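Local coordinates for protein gamma-glutamyltranspeptidase (Streptomyces lincolnensis, PDB 6J3A) that is an LmbA-like gamma-glutamyltranspeptidase homologue of the Ntn-hydrolase clan, probably acting on gamma-glutamyl or related amide bonds, at residues 219-222 against 223-227; 243-247 against 248-252; 447-450 against 451-454. All blocks are in the same frame, centred on the assembly; numbering follows the deposited sequence.

How the contacts relate
Along the chain come contact 1, then 2, then 3; in space they gather about helix 220-229, contact 1 between the other two. Contact 1 is the first turns of that helix; its centre is about 10 Å from the centre of contact 2, the start of helix 247-252, and about 10 Å from that of contact 3, the loop joining strands 448-449 and 454-455. Leu250 of contact 2 packs on Ala222 and Val226. Glu451 of contact 3 forms a salt bridge to Arg227, and Leu452 lies on Ile221. Contacts 2 and 3 do not touch, and their centres are about 17 Å apart. Helix 220-229 thus links two pieces of chain nearly 200 residues apart in sequence.

Contact 1: 219-222 against 223-227; sequences GFIA and EALVR
The Phe220 ring has Ile221 CG1 on one face, 3.7 Å above the plane and offset toward the rim, and it takes part in a cation-pi interaction with Arg194 of helix 186-200; at the backbone of the same residue, Glu223 OE1 comes within 3.8 Å of Phe220 CA. Glu223 CG stands beside the backbone N (chi1 -77°) and the chain is extended beyond it, which runs the side chain past Gly219 O toward the helix start. The guanidinium of Arg227 has Glu223 O over the centre of one face, while its NH1 is held by a salt bridge to Glu451.

Beneath these groups the backbone is regular. Glu223 N donates to Gly219 O over 3.1 Å, making glycine the N-cap residue, and Ala224 N reaches Phe220 O at 3.3 Å. Leu225 N to Ile221 O and Val226 N to Ala222 O (2.9 Å) continue the alpha-helical ladder.

One turn apart, Ile221 and Leu225 lie side by side and point the same way. Ile221 CG2 meets Leu225 CD1 at 3.6 Å; with CG1 beside the backbone N (chi1 -69°), CG2 falls anti to that N and faces Leu225. Val226 CG2 rests against Ala222 O at 3.3 Å.

The helix therefore presents distinct chemistries around its axis. Ile221 and Leu225 carry an apolar ridge, with Ile221 packing on Leu195 and Leu452, whereas Glu223 and Arg227 bear the charges. Glu223 stands just after the first turn, its carboxylate leaning toward the helix start, where any favourable effect of the helix dipole is probably modest, and the backbone carbonyls of this turn are all satisfied by the bonds along the helix.

Contact 2: 243-247 against 248-252; sequences GTLTA and ADLAG
Extended at Thr246, the chain turns into helix from Ala247 onward, and Thr246 is the N-cap. Along the backbone Ala251 N donates to Ala247 O over 3.0 Å; the bonds of Asp249 N and Leu250 N to Thr246 O are weak.

Thr246 and Asp249 form a capping box, their side chains crossing at about a right angle. Thr246 OG1 accepts from Asp249 N at 3.2 Å, put there by a chi1 of 79° that sets it between the backbone N and the carbonyl carbon. In return Asp249 OD2 takes Thr246 N at 2.9 Å through its anti lone pair, in a bent bond (N-H...O 131°), and OD1 is bonded to Ala83 N. A water accepts from Ala248 N at 2.8 Å. Beside the box Leu245 CD1 reaches Asp249 CB at 4.1 Å and Leu250 CD2 at 4.2 Å, the two leucines crossing at about a right angle.

The box satisfies amide hydrogens that the helix itself cannot, with water serving Ala248 N. Gripped through both oxygens at a helix N-terminus, the Asp249 carboxylate is probably stabilised as the anion, and it ties the helix to the loop holding Ala83.

Contact 3: 447-450 against 451-454; sequences PVVP and ELGF
Two amide hydrogens converge on Val449 O. Leu452 N reaches it at 2.9 Å from above the carbonyl plane, closing a type I beta turn over Pro450 and Glu451; Gly453 N arrives at 3.0 Å, nearly straight (N-H...O 170°), and widens it to an alpha turn. Across the base of the loop Val449 N donates to Phe454 O at 3.0 Å. Gly453, at a positive phi of 102°, completes the reversal begun by Pro450 and Glu451.

Among apolar contacts, Val449 and Leu452 lie side by side and point the same way, Val449 CG1 being 3.8 Å from Leu452 CD1. Val448 CG1 sits against the backbone of the returning arm, 3.5 Å from Gly453 C. Within that arm, the Phe454 ring has Leu452 CB on one face, 3.7 Å above the plane and offset toward the rim.

The polar side chain is Glu451, which is folded back alongside Pro450. CG lies between the backbone N and the carbonyl carbon, and with a bend at chi2 (-90°) this places OE1 3.3 Å from both CG and CD of the proline ring.

This is a tight hairpin-like loop between two short, weakly paired strands. Its doubly used carbonyl fixes the loop; Val449 N, Leu452 N and Gly453 N are paired within it, Leu452 O and Gly453 O accept from Thr191 and Asn185, and the charge of Glu451 is probably balanced by Arg227.

Contact 1: 219-222 against 223-227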
ATOM      1  N   GLY A 219      31.371  -9.957  23.080  1.00 40.29           N
ATOM      2  CA  GLY A 219      31.956  -8.620  22.930  1.00 38.78           C
ATOM      3  C   GLY A 219      31.258  -7.543  23.741  1.00 36.87           C
ATOM      4  O   GLY A 219      30.607  -7.823  24.751  1.00 34.78           O
ATOM      5  N   PHE A 220      31.390  -6.304  23.280  1.00 36.45           N
ATOM      6  CA  PHE A 220      30.901  -5.145  24.031  1.00 36.39           C
ATOM      7  C   PHE A 220      29.388  -5.189  24.318  1.00 35.48           C
ATOM      8  O   PHE A 220      28.930  -4.681  25.344  1.00 34.99           O
ATOM      9  CB  PHE A 220      31.319  -3.833  23.340  1.00 36.33           C
ATOM     10  CG  PHE A 220      30.418  -3.398  22.206  1.00 36.60           C
ATOM     11  CD1 PHE A 220      30.624  -3.858  20.907  1.00 36.91           C
ATOM     12  CD2 PHE A 220      29.385  -2.484  22.433  1.00 36.59           C
ATOM     13  CE1 PHE A 220      29.797  -3.441  19.868  1.00 36.45           C
ATOM     14  CE2 PHE A 220      28.561  -2.059  21.398  1.00 36.17           C
ATOM     15  CZ  PHE A 220      28.765  -2.539  20.116  1.00 36.42           C
ATOM     16  N   ILE A 221      28.633  -5.809  23.417  1.00 35.36           N
ATOM     17  CA  ILE A 221      27.184  -5.923  23.577  1.00 35.78           C
ATOM     18  C   ILE A 221      26.854  -6.836  24.748  1.00 35.09           C
ATOM     19  O   ILE A 221      26.114  -6.453  25.646  1.00 36.22           O
ATOM     20  CB  ILE A 221      26.509  -6.435  22.282  1.00 35.76           C
ATOM     21  CG1 ILE A 221      26.597  -5.364  21.197  1.00 35.01           C
ATOM     22  CG2 ILE A 221      25.043  -6.797  22.520  1.00 35.76           C
ATOM     23  CD1 ILE A 221      26.120  -5.824  19.834  1.00 35.33           C
ATOM     24  N   ALA A 222      27.398  -8.045  24.715  1.00 35.11           N
ATOM     25  CA  ALA A 222      27.224  -9.022  25.794  1.00 35.75           C
ATOM     26  C   ALA A 222      27.581  -8.454  27.163  1.00 36.31           C
ATOM     27  O   ALA A 222      26.814  -8.591  28.116  1.00 37.50           O
ATOM     28  CB  ALA A 222      28.074 -10.250  25.522  1.00 36.06           C
ATOM     29  N   GLU A 223      28.754  -7.833  27.250  1.00 35.85           N
ATOM     30  CA  GLU A 223      29.204  -7.181  28.481  1.00 36.35           C
ATOM     31  C   GLU A 223      28.127  -6.272  29.065  1.00 34.99           C
ATOM     32  O   GLU A 223      27.787  -6.382  30.242  1.00 35.45           O
ATOM     33  CB  GLU A 223      30.489  -6.389  28.222  1.00 37.75           C
ATOM     34  CG  GLU A 223      31.718  -7.287  28.140  1.00 39.13           C
ATOM     35  CD  GLU A 223      32.947  -6.615  27.542  1.00 41.26           C
ATOM     36  OE1 GLU A 223      32.922  -5.395  27.246  1.00 43.36           O
ATOM     37  OE2 GLU A 223      33.956  -7.331  27.365  1.00 42.55           O
ATOM     38  N   ALA A 224      27.581  -5.407  28.220  1.00 33.55           N
ATOM     39  CA  ALA A 224      26.543  -4.455  28.626  1.00 33.70           C
ATOM     40  C   ALA A 224      25.219  -5.113  29.043  1.00 33.15           C
ATOM     41  O   ALA A 224      24.555  -4.669  29.984  1.00 32.49           O
ATOM     42  CB  ALA A 224      26.297  -3.463  27.502  1.00 32.80           C
ATOM     43  N   LEU A 225      24.843  -6.157  28.319  1.00 33.37           N
ATOM     44  CA  LEU A 225      23.604  -6.876  28.575  1.00 34.15           C
ATOM     45  C   LEU A 225      23.647  -7.554  29.936  1.00 35.62           C
ATOM     46  O   LEU A 225      22.686  -7.470  30.709  1.00 36.15           O
ATOM     47  CB  LEU A 225      23.383  -7.930  27.493  1.00 33.62           C
ATOM     48  CG  LEU A 225      22.981  -7.408  26.115  1.00 32.98           C
ATOM     49  CD1 LEU A 225      23.207  -8.489  25.079  1.00 33.32           C
ATOM     50  CD2 LEU A 225      21.528  -6.968  26.085  1.00 32.37           C
ATOM     51  N   VAL A 226      24.770  -8.224  30.211  1.00 36.56           N
ATOM     52  CA  VAL A 226      25.003  -8.888  31.498  1.00 37.70           C
ATOM     53  C   VAL A 226      25.046  -7.839  32.610  1.00 36.59           C
ATOM     54  O   VAL A 226      24.330  -7.950  33.607  1.00 37.04           O
ATOM     55  CB  VAL A 226      26.305  -9.724  31.486  1.00 38.90           C
ATOM     56  CG1 VAL A 226      26.587 -10.346  32.850  1.00 39.71           C
ATOM     57  CG2 VAL A 226      26.204 -10.848  30.465  1.00 39.79           C
ATOM     58  N   ARG A 227      25.871  -6.818  32.413  1.00 35.08           N
ATOM     59  CA  ARG A 227      25.964  -5.693  33.348  1.00 34.87           C
ATOM     60  C   ARG A 227      24.580  -5.122  33.720  1.00 33.24           C
ATOM     61  O   ARG A 227      24.323  -4.855  34.883  1.00 33.72           O
ATOM     62  CB  ARG A 227      26.888  -4.607  32.781  1.00 35.57           C
ATOM     63  CG  ARG A 227      27.348  -3.554  33.784  1.00 36.58           C
ATOM     64  CD  ARG A 227      28.220  -2.476  33.138  1.00 37.35           C
ATOM     65  NE  ARG A 227      29.396  -3.035  32.447  1.00 38.15           N
ATOM     66  CZ  ARG A 227      29.715  -2.886  31.151  1.00 38.80           C
ATOM     67  NH1 ARG A 227      28.978  -2.158  30.310  1.00 38.55           N
ATOM     68  NH2 ARG A 227      30.815  -3.472  30.682  1.00 39.18           N
TER

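Contact 2: 243-247 against 248-252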
ATOM      1  N   GLY A 243      18.739 -10.198  37.629  1.00 33.88           N
ATOM      2  CA  GLY A 243      18.669 -11.309  36.686  1.00 34.33           C
ATOM      3  C   GLY A 243      19.802 -12.287  36.924  1.00 34.02           C
ATOM      4  O   GLY A 243      20.901 -11.888  37.313  1.00 34.21           O
ATOM      5  N   THR A 244      19.527 -13.566  36.677  1.00 33.99           N
ATOM      6  CA  THR A 244      20.510 -14.640  36.858  1.00 33.66           C
ATOM      7  C   THR A 244      21.368 -14.835  35.620  1.00 33.62           C
ATOM      8  O   THR A 244      22.308 -15.625  35.645  1.00 34.00           O
ATOM      9  CB  THR A 244      19.836 -15.995  37.161  1.00 34.03           C
ATOM     10  OG1 THR A 244      19.050 -16.415  36.035  1.00 34.28           O
ATOM     11  CG2 THR A 244      18.948 -15.903  38.392  1.00 34.08           C
ATOM     12  N   LEU A 245      21.018 -14.142  34.535  1.00 33.28           N
ATOM     13  CA  LEU A 245      21.791 -14.146  33.296  1.00 33.70           C
ATOM     14  C   LEU A 245      23.277 -13.844  33.537  1.00 33.08           C
ATOM     15  O   LEU A 245      23.620 -13.002  34.370  1.00 34.17           O
ATOM     16  CB  LEU A 245      21.197 -13.127  32.316  1.00 34.38           C
ATOM     17  CG  LEU A 245      21.721 -13.199  30.873  1.00 35.51           C
ATOM     18  CD1 LEU A 245      20.994 -14.267  30.068  1.00 35.64           C
ATOM     19  CD2 LEU A 245      21.600 -11.849  30.178  1.00 35.89           C
ATOM     20  N   THR A 246      24.140 -14.545  32.802  1.00 31.96           N
ATOM     21  CA  THR A 246      25.597 -14.453  32.968  1.00 31.15           C
ATOM     22  C   THR A 246      26.294 -14.397  31.620  1.00 30.05           C
ATOM     23  O   THR A 246      25.707 -14.722  30.592  1.00 30.06           O
ATOM     24  CB  THR A 246      26.178 -15.687  33.702  1.00 31.49           C
ATOM     25  OG1 THR A 246      26.296 -16.785  32.785  1.00 32.29           O
ATOM     26  CG2 THR A 246      25.315 -16.110  34.900  1.00 30.86           C
ATOM     27  N   ALA A 247      27.573 -14.041  31.655  1.00 30.07           N
ATOM     28  CA  ALA A 247      28.434 -13.988  30.463  1.00 30.16           C
ATOM     29  C   ALA A 247      28.439 -15.295  29.687  1.00 30.93           C
ATOM     30  O   ALA A 247      28.312 -15.289  28.468  1.00 31.28           O
ATOM     31  CB  ALA A 247      29.856 -13.635  30.864  1.00 29.95           C
ATOM     32  N   ALA A 248      28.587 -16.406  30.409  1.00 31.24           N
ATOM     33  CA  ALA A 248      28.572 -17.756  29.816  1.00 31.61           C
ATOM     34  C   ALA A 248      27.237 -18.202  29.198  1.00 32.91           C
ATOM     35  O   ALA A 248      27.253 -18.990  28.249  1.00 33.88           O
ATOM     36  CB  ALA A 248      29.015 -18.788  30.844  1.00 30.74           C
ATOM     37  N   ASP A 249      26.099 -17.754  29.741  1.00 32.51           N
ATOM     38  CA  ASP A 249      24.793 -18.035  29.108  1.00 32.18           C
ATOM     39  C   ASP A 249      24.798 -17.516  27.672  1.00 33.66           C
ATOM     40  O   ASP A 249      24.362 -18.206  26.741  1.00 34.14           O
ATOM     41  CB  ASP A 249      23.621 -17.351  29.831  1.00 31.11           C
ATOM     42  CG  ASP A 249      23.314 -17.954  31.187  1.00 29.86           C
ATOM     43  OD1 ASP A 249      23.060 -19.167  31.278  1.00 29.20           O
ATOM     44  OD2 ASP A 249      23.285 -17.203  32.178  1.00 30.18           O
ATOM     45  N   LEU A 250      25.274 -16.279  27.516  1.00 34.97           N
ATOM     46  CA  LEU A 250      25.378 -15.639  26.201  1.00 35.17           C
ATOM     47  C   LEU A 250      26.404 -16.311  25.330  1.00 34.49           C
ATOM     48  O   LEU A 250      26.107 -16.628  24.195  1.00 35.57           O
ATOM     49  CB  LEU A 250      25.725 -14.156  26.319  1.00 35.44           C
ATOM     50  CG  LEU A 250      24.733 -13.299  27.107  1.00 35.94           C
ATOM     51  CD1 LEU A 250      25.134 -11.842  26.978  1.00 37.24           C
ATOM     52  CD2 LEU A 250      23.288 -13.476  26.673  1.00 35.33           C
ATOM     53  N   ALA A 251      27.594 -16.547  25.875  1.00 34.78           N
ATOM     54  CA  ALA A 251      28.701 -17.169  25.129  1.00 35.26           C
ATOM     55  C   ALA A 251      28.349 -18.559  24.545  1.00 35.36           C
ATOM     56  O   ALA A 251      28.808 -18.923  23.458  1.00 34.55           O
ATOM     57  CB  ALA A 251      29.946 -17.247  26.010  1.00 34.39           C
ATOM     58  N   GLY A 252      27.525 -19.315  25.266  1.00 35.90           N
ATOM     59  CA  GLY A 252      27.158 -20.679  24.871  1.00 36.23           C
ATOM     60  C   GLY A 252      26.018 -20.840  23.871  1.00 36.19           C
ATOM     61  O   GLY A 252      25.912 -21.886  23.224  1.00 35.88           O
TER
HETATM   62  O   HOH W   1      29.417 -16.185  33.046  1.00 30.95           O

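Contact 3: 447-450 against 451-454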
ATOM      1  N   PRO A 447      14.366  -1.711  31.602  1.00 30.72           N
ATOM      2  CA  PRO A 447      15.152  -0.508  31.399  1.00 30.50           C
ATOM      3  C   PRO A 447      16.120  -0.682  30.224  1.00 28.89           C
ATOM      4  O   PRO A 447      16.658  -1.772  30.016  1.00 27.28           O
ATOM      5  CB  PRO A 447      15.936  -0.387  32.711  1.00 31.21           C
ATOM      6  CG  PRO A 447      16.112  -1.803  33.156  1.00 30.81           C
ATOM      7  CD  PRO A 447      14.805  -2.457  32.797  1.00 30.71           C
ATOM      8  N   VAL A 448      16.324   0.389  29.476  1.00 28.00           N
ATOM      9  CA  VAL A 448      17.325   0.415  28.427  1.00 28.35           C
ATOM     10  C   VAL A 448      18.714   0.088  28.969  1.00 28.10           C
ATOM     11  O   VAL A 448      19.149   0.627  29.982  1.00 29.46           O
ATOM     12  CB  VAL A 448      17.352   1.792  27.725  1.00 29.01           C
ATOM     13  CG1 VAL A 448      18.605   1.975  26.861  1.00 29.14           C
ATOM     14  CG2 VAL A 448      16.103   1.953  26.869  1.00 29.33           C
ATOM     15  N   VAL A 449      19.400  -0.800  28.268  1.00 28.46           N
ATOM     16  CA  VAL A 449      20.825  -1.026  28.474  1.00 29.00           C
ATOM     17  C   VAL A 449      21.555   0.226  27.967  1.00 29.56           C
ATOM     18  O   VAL A 449      21.675   0.423  26.754  1.00 29.56           O
ATOM     19  CB  VAL A 449      21.326  -2.282  27.727  1.00 28.98           C
ATOM     20  CG1 VAL A 449      22.802  -2.536  28.032  1.00 28.61           C
ATOM     21  CG2 VAL A 449      20.480  -3.516  28.066  1.00 28.37           C
ATOM     22  N   PRO A 450      22.048   1.074  28.898  1.00 30.45           N
ATOM     23  CA  PRO A 450      22.404   2.453  28.531  1.00 31.19           C
ATOM     24  C   PRO A 450      23.419   2.564  27.387  1.00 32.24           C
ATOM     25  O   PRO A 450      23.231   3.408  26.503  1.00 34.28           O
ATOM     26  CB  PRO A 450      22.938   3.065  29.840  1.00 30.73           C
ATOM     27  CG  PRO A 450      23.265   1.923  30.728  1.00 30.52           C
ATOM     28  CD  PRO A 450      22.466   0.734  30.273  1.00 30.59           C
ATOM     29  N   GLU A 451      24.430   1.697  27.362  1.00 31.57           N
ATOM     30  CA  GLU A 451      25.470   1.782  26.315  1.00 32.35           C
ATOM     31  C   GLU A 451      25.054   1.163  24.970  1.00 31.53           C
ATOM     32  O   GLU A 451      25.791   1.285  23.977  1.00 30.71           O
ATOM     33  CB  GLU A 451      26.844   1.250  26.778  1.00 34.43           C
ATOM     34  CG  GLU A 451      26.890  -0.110  27.457  1.00 35.69           C
ATOM     35  CD  GLU A 451      26.714  -0.034  28.972  1.00 36.99           C
ATOM     36  OE1 GLU A 451      25.550  -0.015  29.428  1.00 36.86           O
ATOM     37  OE2 GLU A 451      27.732  -0.007  29.704  1.00 37.05           O
ATOM     38  N   LEU A 452      23.872   0.538  24.933  1.00 29.67           N
ATOM     39  CA  LEU A 452      23.333  -0.058  23.700  1.00 28.89           C
ATOM     40  C   LEU A 452      22.128   0.658  23.079  1.00 29.18           C
ATOM     41  O   LEU A 452      22.007   0.721  21.852  1.00 27.70           O
ATOM     42  CB  LEU A 452      22.981  -1.518  23.945  1.00 27.65           C
ATOM     43  CG  LEU A 452      24.132  -2.396  24.423  1.00 27.39           C
ATOM     44  CD1 LEU A 452      23.607  -3.818  24.541  1.00 27.24           C
ATOM     45  CD2 LEU A 452      25.381  -2.340  23.535  1.00 27.19           C
ATOM     46  N   GLY A 453      21.234   1.161  23.921  1.00 29.16           N
ATOM     47  CA  GLY A 453      20.078   1.904  23.451  1.00 29.21           C
ATOM     48  C   GLY A 453      18.791   1.112  23.453  1.00 29.00           C
ATOM     49  O   GLY A 453      17.755   1.651  23.086  1.00 29.56           O
ATOM     50  N   PHE A 454      18.842  -0.153  23.861  1.00 28.42           N
ATOM     51  CA  PHE A 454      17.642  -1.005  23.894  1.00 28.07           C
ATOM     52  C   PHE A 454      17.675  -1.916  25.122  1.00 27.89           C
ATOM     53  O   PHE A 454      18.750  -2.162  25.664  1.00 27.64           O
ATOM     54  CB  PHE A 454      17.515  -1.845  22.611  1.00 26.97           C
ATOM     55  CG  PHE A 454      18.738  -2.655  22.299  1.00 26.67           C
ATOM     56  CD1 PHE A 454      18.920  -3.917  22.853  1.00 26.28           C
ATOM     57  CD2 PHE A 454      19.724  -2.148  21.460  1.00 26.04           C
ATOM     58  CE1 PHE A 454      20.059  -4.657  22.563  1.00 25.99           C
ATOM     59  CE2 PHE A 454      20.863  -2.888  21.170  1.00 25.58           C
ATOM     60  CZ  PHE A 454      21.029  -4.143  21.721  1.00 25.19           C
TER